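Local atomic coordinates of PtLCIB4 H88A mutant (PDB entry 5B5Z), a protein that probably acts as a zinc-dependent beta-type carbonic anhydrase of the LCIB family, interconverting carbon dioxide and bicarbonate. Residues Y112-G125 against D204-Q218. Sequence-based numbering, arbitrary orientation.
Sequences YGSHVGVSWEGKWG and DVMVTLPVSVYDAQQ. With ZN (zinc ion), chain C.
Two torsions join strand 112-117 to helix 205-218: OG of Ser-114 sits between its own backbone N and carbonyl carbon (chi1 61°), and CG of Gln-217 lies anti to its carbonyl carbon (chi1 -76°) with the chain extended beyond. The serine hydroxyl thereby faces the helix and donates to Pro-210 O at 2.8 Å. That carbonyl also takes the helical bond from Tyr-214 N, and the two donors reach it from opposite faces of its plane. CB of Ser-114 rests on Val-213 CG1, 3.5 Å away. The Gln-217 amide reaches back to the strand: NE2 donates to Gly-113 O at 3.1 Å, standing well above the carbonyl plane, while OE1 meets the edge of the Tyr-112 ring. The rings of Tyr-112 and Tyr-214 are nearly parallel but slid apart, with CE2 of Tyr-112 3.5 Å from CE1 of Tyr-214. Toward the start of the helix, Val-116 CB packs on Pro-210 CG at 3.8 Å. Val-207 CG2 lies over the five-membered ring of Trp-124, a CH-pi contact 3.8 Å from its centroid, and Val-118 CG2 covers the opposite face of the indole. Asp-204 OD1 caps the helix at Met-206 N. His-115 leaves the strand on the side away from the helix and binds zinc with Cys-59, Cys-139 and a water, its ND1 hydrogen-bonded to Asn-247 OD1. The helix thus packs nearly antiparallel on a mixed-sheet strand, an alpha/beta layer beside the two-cysteine, one-histidine zinc site characteristic of beta-carbonic anhydrases.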
ATOM      1  N   TYR A 112       7.632  -7.045   7.269  1.00 12.63           N
ATOM      2  CA  TYR A 112       8.139  -6.681   5.943  1.00 10.98           C
ATOM      3  C   TYR A 112       8.757  -7.876   5.259  1.00 11.86           C
ATOM      4  O   TYR A 112       9.151  -8.831   5.904  1.00 12.13           O
ATOM      5  CB  TYR A 112       9.174  -5.544   6.028  1.00 11.66           C
ATOM      6  CG  TYR A 112      10.542  -5.916   6.576  1.00 11.24           C
ATOM      7  CD1 TYR A 112      10.814  -5.860   7.940  1.00 14.00           C
ATOM      8  CD2 TYR A 112      11.566  -6.261   5.715  1.00 15.04           C
ATOM      9  CE1 TYR A 112      12.082  -6.190   8.438  1.00 13.77           C
ATOM     10  CE2 TYR A 112      12.837  -6.596   6.197  1.00 13.68           C
ATOM     11  CZ  TYR A 112      13.080  -6.563   7.555  1.00 12.54           C
ATOM     12  OH  TYR A 112      14.349  -6.886   8.032  1.00 17.22           O
ATOM     13  N   GLY A 113       8.858  -7.789   3.946  1.00 11.68           N
ATOM     14  CA  GLY A 113       9.520  -8.850   3.229  1.00 13.08           C
ATOM     15  C   GLY A 113       9.431  -8.711   1.744  1.00 12.81           C
ATOM     16  O   GLY A 113       8.609  -7.980   1.193  1.00 11.82           O
ATOM     17  N   SER A 114      10.297  -9.470   1.088  1.00 11.67           N
ATOM     18  CA  SER A 114      10.164  -9.706  -0.325  1.00 12.92           C
ATOM     19  C   SER A 114       9.110 -10.777  -0.540  1.00 11.54           C
ATOM     20  O   SER A 114       8.589 -11.348   0.404  1.00 10.78           O
ATOM     21  CB  SER A 114      11.496 -10.175  -0.900  1.00 13.28           C
ATOM     22  OG  SER A 114      11.875 -11.395  -0.268  1.00 12.45           O
ATOM     23  N   HIS A 115       8.791 -11.064  -1.786  1.00 12.09           N
ATOM     24  CA  HIS A 115       7.932 -12.225  -2.034  1.00 12.26           C
ATOM     25  C   HIS A 115       8.300 -12.913  -3.344  1.00 13.10           C
ATOM     26  O   HIS A 115       9.030 -12.363  -4.171  1.00 12.23           O
ATOM     27  CB  HIS A 115       6.436 -11.842  -2.019  1.00 12.75           C
ATOM     28  CG  HIS A 115       5.965 -11.125  -3.244  1.00 11.86           C
ATOM     29  ND1 HIS A 115       4.967 -11.613  -4.062  1.00 12.72           N
ATOM     30  CD2 HIS A 115       6.346  -9.943  -3.782  1.00 12.45           C
ATOM     31  CE1 HIS A 115       4.771 -10.767  -5.061  1.00 14.28           C
ATOM     32  NE2 HIS A 115       5.578  -9.735  -4.906  1.00 18.34           N
ATOM     33  N   VAL A 116       7.790 -14.123  -3.516  1.00 12.23           N
ATOM     34  CA  VAL A 116       8.092 -14.911  -4.705  1.00 13.95           C
ATOM     35  C   VAL A 116       6.981 -15.929  -4.916  1.00 14.26           C
ATOM     36  O   VAL A 116       6.474 -16.496  -3.949  1.00 15.46           O
ATOM     37  CB  VAL A 116       9.462 -15.613  -4.577  1.00 13.94           C
ATOM     38  CG1 VAL A 116       9.497 -16.544  -3.366  1.00 15.44           C
ATOM     39  CG2 VAL A 116       9.793 -16.351  -5.861  1.00 16.44           C
ATOM     40  N   GLY A 117       6.592 -16.126  -6.169  1.00 15.17           N
ATOM     41  CA  GLY A 117       5.613 -17.140  -6.515  1.00 14.30           C
ATOM     42  C   GLY A 117       6.262 -18.493  -6.728  1.00 13.91           C
ATOM     43  O   GLY A 117       7.408 -18.581  -7.158  1.00 17.37           O
ATOM     44  N   VAL A 118       5.537 -19.544  -6.380  1.00 16.19           N
ATOM     45  CA  VAL A 118       5.985 -20.888  -6.726  1.00 15.44           C
ATOM     46  C   VAL A 118       4.767 -21.601  -7.315  1.00 24.36           C
ATOM     47  O   VAL A 118       3.672 -21.510  -6.771  1.00 21.72           O
ATOM     48  CB  VAL A 118       6.578 -21.637  -5.513  1.00 16.57           C
ATOM     49  CG1 VAL A 118       5.556 -21.791  -4.383  1.00 22.31           C
ATOM     50  CG2 VAL A 118       7.134 -23.003  -5.965  1.00 21.37           C
ATOM     51  N   SER A 119       4.957 -22.262  -8.451  1.00 23.88           N
ATOM     52  CA  SER A 119       3.821 -22.767  -9.217  1.00 23.43           C
ATOM     53  C   SER A 119       3.418 -24.168  -8.779  1.00 27.59           C
ATOM     54  O   SER A 119       4.068 -24.784  -7.937  1.00 25.05           O
ATOM     55  CB  SER A 119       4.134 -22.772 -10.712  1.00 25.02           C
ATOM     56  OG  SER A 119       5.095 -23.767 -11.028  1.00 27.01           O
ATOM     57  N   TRP A 120       2.340 -24.669  -9.371  1.00 30.91           N
ATOM     58  CA  TRP A 120       1.893 -26.025  -9.102  1.00 30.53           C
ATOM     59  C   TRP A 120       2.958 -27.035  -9.535  1.00 32.31           C
ATOM     60  O   TRP A 120       3.009 -28.142  -9.004  1.00 35.84           O
ATOM     61  CB  TRP A 120       0.559 -26.308  -9.807  1.00 34.80           C
ATOM     62  CG  TRP A 120       0.661 -26.318 -11.303  1.00 40.90           C
ATOM     63  CD1 TRP A 120       0.822 -25.238 -12.125  1.00 41.13           C
ATOM     64  CD2 TRP A 120       0.613 -27.469 -12.160  1.00 43.50           C
ATOM     65  NE1 TRP A 120       0.875 -25.645 -13.437  1.00 44.71           N
ATOM     66  CE2 TRP A 120       0.747 -27.009 -13.486  1.00 44.89           C
ATOM     67  CE3 TRP A 120       0.465 -28.840 -11.935  1.00 46.27           C
ATOM     68  CZ2 TRP A 120       0.739 -27.875 -14.584  1.00 50.08           C
ATOM     69  CZ3 TRP A 120       0.460 -29.700 -13.027  1.00 47.53           C
ATOM     70  CH2 TRP A 120       0.597 -29.213 -14.332  1.00 48.15           C
ATOM     71  N   GLU A 121       3.820 -26.642 -10.473  1.00 31.20           N
ATOM     72  CA  GLU A 121       4.917 -27.506 -10.936  1.00 31.61           C
ATOM     73  C   GLU A 121       6.224 -27.307 -10.167  1.00 34.45           C
ATOM     74  O   GLU A 121       7.254 -27.879 -10.542  1.00 29.65           O
ATOM     75  CB  GLU A 121       5.216 -27.269 -12.417  1.00 36.18           C
ATOM     76  CG  GLU A 121       4.121 -27.635 -13.396  1.00 42.59           C
ATOM     77  CD  GLU A 121       4.246 -26.843 -14.694  1.00 49.79           C
ATOM     78  OE1 GLU A 121       5.388 -26.647 -15.165  1.00 48.96           O
ATOM     79  OE2 GLU A 121       3.215 -26.400 -15.244  1.00 54.60           O
ATOM     80  N   GLY A 122       6.199 -26.475  -9.125  1.00 26.40           N
ATOM     81  CA  GLY A 122       7.387 -26.207  -8.326  1.00 26.09           C
ATOM     82  C   GLY A 122       8.386 -25.243  -8.945  1.00 23.13           C
ATOM     83  O   GLY A 122       9.563 -25.217  -8.564  1.00 28.05           O
ATOM     84  N   LYS A 123       7.930 -24.445  -9.905  1.00 24.03           N
ATOM     85  CA  LYS A 123       8.798 -23.475 -10.571  1.00 24.89           C
ATOM     86  C   LYS A 123       8.747 -22.138  -9.818  1.00 21.44           C
ATOM     87  O   LYS A 123       7.657 -21.638  -9.516  1.00 25.04           O
ATOM     88  CB  LYS A 123       8.367 -23.290 -12.033  1.00 28.76           C
ATOM     89  CG  LYS A 123       9.108 -22.205 -12.797  1.00 32.07           C
ATOM     90  CD  LYS A 123       8.654 -22.138 -14.260  1.00 35.54           C
ATOM     91  CE  LYS A 123       9.601 -21.298 -15.120  1.00 40.06           C
ATOM     92  NZ  LYS A 123      10.660 -22.120 -15.784  1.00 46.50           N
ATOM     93  N   TRP A 124       9.912 -21.577  -9.509  1.00 19.82           N
ATOM     94  CA  TRP A 124       9.986 -20.313  -8.761  1.00 18.52           C
ATOM     95  C   TRP A 124       9.834 -19.095  -9.666  1.00 21.41           C
ATOM     96  O   TRP A 124      10.203 -19.128 -10.837  1.00 21.86           O
ATOM     97  CB  TRP A 124      11.313 -20.219  -7.999  1.00 18.36           C
ATOM     98  CG  TRP A 124      11.430 -21.219  -6.904  1.00 17.91           C
ATOM     99  CD1 TRP A 124      12.090 -22.421  -6.946  1.00 19.76           C
ATOM    100  CD2 TRP A 124      10.848 -21.125  -5.597  1.00 19.04           C
ATOM    101  NE1 TRP A 124      11.957 -23.073  -5.742  1.00 18.18           N
ATOM    102  CE2 TRP A 124      11.197 -22.299  -4.896  1.00 18.93           C
ATOM    103  CE3 TRP A 124      10.065 -20.156  -4.948  1.00 18.14           C
ATOM    104  CZ2 TRP A 124      10.798 -22.531  -3.580  1.00 20.13           C
ATOM    105  CZ3 TRP A 124       9.676 -20.383  -3.650  1.00 17.26           C
ATOM    106  CH2 TRP A 124      10.042 -21.566  -2.974  1.00 19.81           C
ATOM    107  N   GLY A 125       9.293 -18.010  -9.116  1.00 15.89           N
ATOM    108  CA  GLY A 125       9.221 -16.760  -9.848  1.00 17.07           C
ATOM    109  C   GLY A 125       7.929 -16.563 -10.608  1.00 18.27           C
ATOM    110  O   GLY A 125       7.812 -15.624 -11.389  1.00 19.77           O
ATOM    111  N   ASP A 204      19.706 -20.854  -9.890  1.00 26.08           N
ATOM    112  CA  ASP A 204      18.326 -20.535 -10.231  1.00 25.00           C
ATOM    113  C   ASP A 204      18.045 -19.143  -9.695  1.00 21.58           C
ATOM    114  O   ASP A 204      17.805 -18.960  -8.504  1.00 21.32           O
ATOM    115  CB  ASP A 204      17.335 -21.547  -9.657  1.00 26.34           C
ATOM    116  CG  ASP A 204      15.869 -21.200  -9.991  1.00 28.62           C
ATOM    117  OD1 ASP A 204      15.616 -20.220 -10.735  1.00 28.19           O
ATOM    118  OD2 ASP A 204      14.962 -21.912  -9.511  1.00 31.75           O
ATOM    119  N   VAL A 205      18.089 -18.162 -10.580  1.00 20.94           N
ATOM    120  CA  VAL A 205      17.984 -16.779 -10.160  1.00 19.29           C
ATOM    121  C   VAL A 205      16.607 -16.496  -9.555  1.00 19.61           C
ATOM    122  O   VAL A 205      16.480 -15.593  -8.737  1.00 18.65           O
ATOM    123  CB  VAL A 205      18.266 -15.828 -11.343  1.00 25.30           C
ATOM    124  CG1 VAL A 205      17.189 -15.973 -12.411  1.00 21.77           C
ATOM    125  CG2 VAL A 205      18.400 -14.385 -10.872  1.00 21.43           C
ATOM    126  N   MET A 206      15.595 -17.277  -9.921  1.00 18.58           N
ATOM    127  CA  MET A 206      14.253 -17.019  -9.393  1.00 17.85           C
ATOM    128  C   MET A 206      14.135 -17.391  -7.923  1.00 18.17           C
ATOM    129  O   MET A 206      13.268 -16.871  -7.210  1.00 17.26           O
ATOM    130  CB  MET A 206      13.201 -17.763 -10.212  1.00 18.67           C
ATOM    131  CG  MET A 206      13.018 -17.180 -11.611  1.00 18.77           C
ATOM    132  SD  MET A 206      12.530 -15.438 -11.565  1.00 21.70           S
ATOM    133  CE  MET A 206      13.995 -14.609 -12.111  1.00 27.19           C
ATOM    134  N   VAL A 207      14.992 -18.292  -7.453  1.00 18.08           N
ATOM    135  CA  VAL A 207      14.944 -18.682  -6.048  1.00 18.46           C
ATOM    136  C   VAL A 207      15.933 -17.837  -5.249  1.00 19.19           C
ATOM    137  O   VAL A 207      15.770 -17.648  -4.053  1.00 19.41           O
ATOM    138  CB  VAL A 207      15.217 -20.208  -5.864  1.00 19.53           C
ATOM    139  CG1 VAL A 207      16.706 -20.544  -6.016  1.00 22.50           C
ATOM    140  CG2 VAL A 207      14.696 -20.692  -4.520  1.00 21.66           C
ATOM    141  N   THR A 208      16.945 -17.297  -5.921  1.00 17.87           N
ATOM    142  CA  THR A 208      17.919 -16.440  -5.268  1.00 16.29           C
ATOM    143  C   THR A 208      17.409 -14.998  -5.130  1.00 17.51           C
ATOM    144  O   THR A 208      17.673 -14.327  -4.127  1.00 17.50           O
ATOM    145  CB  THR A 208      19.253 -16.466  -6.047  1.00 19.74           C
ATOM    146  OG1 THR A 208      19.758 -17.802  -5.994  1.00 22.44           O
ATOM    147  CG2 THR A 208      20.265 -15.512  -5.432  1.00 23.19           C
ATOM    148  N   LEU A 209      16.673 -14.539  -6.144  1.00 15.02           N
ATOM    149  CA  LEU A 209      16.208 -13.151  -6.196  1.00 14.04           C
ATOM    150  C   LEU A 209      15.455 -12.678  -4.936  1.00 14.32           C
ATOM    151  O   LEU A 209      15.802 -11.624  -4.422  1.00 13.78           O
ATOM    152  CB  LEU A 209      15.340 -12.938  -7.446  1.00 13.78           C
ATOM    153  CG  LEU A 209      14.707 -11.552  -7.620  1.00 14.65           C
ATOM    154  CD1 LEU A 209      15.721 -10.427  -7.665  1.00 16.75           C
ATOM    155  CD2 LEU A 209      13.846 -11.578  -8.878  1.00 15.81           C
ATOM    156  N   PRO A 210      14.449 -13.442  -4.437  1.00 14.82           N
ATOM    157  CA  PRO A 210      13.776 -12.940  -3.215  1.00 13.87           C
ATOM    158  C   PRO A 210      14.692 -12.823  -2.004  1.00 15.48           C
ATOM    159  O   PRO A 210      14.436 -12.015  -1.101  1.00 13.95           O
ATOM    160  CB  PRO A 210      12.685 -13.983  -2.953  1.00 15.07           C
ATOM    161  CG  PRO A 210      13.139 -15.221  -3.737  1.00 14.23           C
ATOM    162  CD  PRO A 210      13.777 -14.645  -4.963  1.00 14.15           C
ATOM    163  N   VAL A 211      15.763 -13.607  -1.971  1.00 14.09           N
ATOM    164  CA  VAL A 211      16.686 -13.491  -0.859  1.00 14.29           C
ATOM    165  C   VAL A 211      17.494 -12.204  -0.976  1.00 15.57           C
ATOM    166  O   VAL A 211      17.675 -11.491   0.007  1.00 17.01           O
ATOM    167  CB  VAL A 211      17.622 -14.707  -0.775  1.00 17.45           C
ATOM    168  CG1 VAL A 211      18.610 -14.521   0.353  1.00 22.28           C
ATOM    169  CG2 VAL A 211      16.818 -15.961  -0.555  1.00 17.65           C
ATOM    170  N   SER A 212      17.960 -11.884  -2.184  1.00 14.18           N
ATOM    171  CA  SER A 212      18.649 -10.621  -2.421  1.00 16.04           C
ATOM    172  C   SER A 212      17.746  -9.417  -2.140  1.00 14.41           C
ATOM    173  O   SER A 212      18.173  -8.432  -1.561  1.00 15.95           O
ATOM    174  CB  SER A 212      19.161 -10.550  -3.866  1.00 16.49           C
ATOM    175  OG  SER A 212      20.065 -11.612  -4.125  1.00 20.92           O
ATOM    176  N   VAL A 213      16.492  -9.497  -2.563  1.00 14.60           N
ATOM    177  CA  VAL A 213      15.560  -8.407  -2.290  1.00 14.52           C
ATOM    178  C   VAL A 213      15.360  -8.227  -0.794  1.00 13.29           C
ATOM    179  O   VAL A 213      15.364  -7.097  -0.296  1.00 14.41           O
ATOM    180  CB  VAL A 213      14.214  -8.656  -2.981  1.00 12.83           C
ATOM    181  CG1 VAL A 213      13.200  -7.567  -2.594  1.00 14.11           C
ATOM    182  CG2 VAL A 213      14.422  -8.658  -4.505  1.00 14.61           C
ATOM    183  N   TYR A 214      15.195  -9.336  -0.078  1.00 14.65           N
ATOM    184  CA  TYR A 214      15.029  -9.233   1.364  1.00 13.38           C
ATOM    185  C   TYR A 214      16.264  -8.578   1.992  1.00 14.71           C
ATOM    186  O   TYR A 214      16.141  -7.737   2.877  1.00 14.88           O
ATOM    187  CB  TYR A 214      14.781 -10.603   2.015  1.00 14.21           C
ATOM    188  CG  TYR A 214      15.011 -10.507   3.505  1.00 14.60           C
ATOM    189  CD1 TYR A 214      14.058  -9.927   4.319  1.00 18.43           C
ATOM    190  CD2 TYR A 214      16.217 -10.900   4.078  1.00 19.10           C
ATOM    191  CE1 TYR A 214      14.270  -9.771   5.651  1.00 18.37           C
ATOM    192  CE2 TYR A 214      16.439 -10.739   5.429  1.00 18.58           C
ATOM    193  CZ  TYR A 214      15.454 -10.174   6.202  1.00 19.70           C
ATOM    194  OH  TYR A 214      15.639 -10.000   7.554  1.00 33.06           O
ATOM    195  N   ASP A 215      17.455  -8.983   1.556  1.00 14.54           N
ATOM    196  CA  ASP A 215      18.679  -8.396   2.114  1.00 15.22           C
ATOM    197  C   ASP A 215      18.720  -6.894   1.910  1.00 16.21           C
ATOM    198  O   ASP A 215      19.107  -6.146   2.819  1.00 18.29           O
ATOM    199  CB  ASP A 215      19.938  -9.019   1.508  1.00 18.41           C
ATOM    200  CG  ASP A 215      21.203  -8.602   2.261  1.00 27.75           C
ATOM    201  OD1 ASP A 215      21.349  -9.010   3.437  1.00 28.21           O
ATOM    202  OD2 ASP A 215      22.044  -7.866   1.694  1.00 30.97           O
ATOM    203  N   ALA A 216      18.320  -6.449   0.715  1.00 14.07           N
ATOM    204  CA  ALA A 216      18.287  -5.027   0.425  1.00 14.86           C
ATOM    205  C   ALA A 216      17.242  -4.312   1.284  1.00 15.68           C
ATOM    206  O   ALA A 216      17.469  -3.211   1.772  1.00 16.97           O
ATOM    207  CB  ALA A 216      18.017  -4.807  -1.064  1.00 14.51           C
ATOM    208  N   GLN A 217      16.097  -4.957   1.474  1.00 14.41           N
ATOM    209  CA  GLN A 217      15.032  -4.415   2.304  1.00 15.06           C
ATOM    210  C   GLN A 217      15.480  -4.287   3.746  1.00 13.60           C
ATOM    211  O   GLN A 217      15.196  -3.289   4.403  1.00 15.49           O
ATOM    212  CB  GLN A 217      13.794  -5.310   2.270  1.00 14.51           C
ATOM    213  CG  GLN A 217      12.943  -5.223   1.024  1.00 16.00           C
ATOM    214  CD  GLN A 217      11.644  -6.005   1.176  1.00 16.01           C
ATOM    215  OE1 GLN A 217      11.294  -6.455   2.276  1.00 16.83           O
ATOM    216  NE2 GLN A 217      10.919  -6.160   0.076  1.00 15.05           N
ATOM    217  N   GLN A 218      16.165  -5.310   4.238  1.00 14.59           N
ATOM    218  CA  GLN A 218      16.516  -5.336   5.648  1.00 14.67           C
ATOM    219  C   GLN A 218      17.432  -4.149   5.967  1.00 15.14           C
ATOM    220  O   GLN A 218      17.296  -3.507   7.013  1.00 17.21           O
ATOM    221  CB  GLN A 218      17.168  -6.680   6.016  1.00 17.35           C
ATOM    222  CG  GLN A 218      17.720  -6.736   7.438  1.00 21.25           C
ATOM    223  CD  GLN A 218      19.165  -6.268   7.496  1.00 21.08           C
ATOM    224  OE1 GLN A 218      19.995  -6.709   6.711  1.00 33.70           O
ATOM    225  NE2 GLN A 218      19.457  -5.357   8.411  1.00 35.70           N
TER
HETATM  226 ZN    ZN C 500       5.877  -8.087  -6.138  1.00 11.81          ZN
HETATM  227  O   HOH W   1      12.738 -22.462 -10.626  1.00 29.91           O
HETATM  228  O   HOH W   2       4.878  -8.607  -7.691  1.00 16.17           O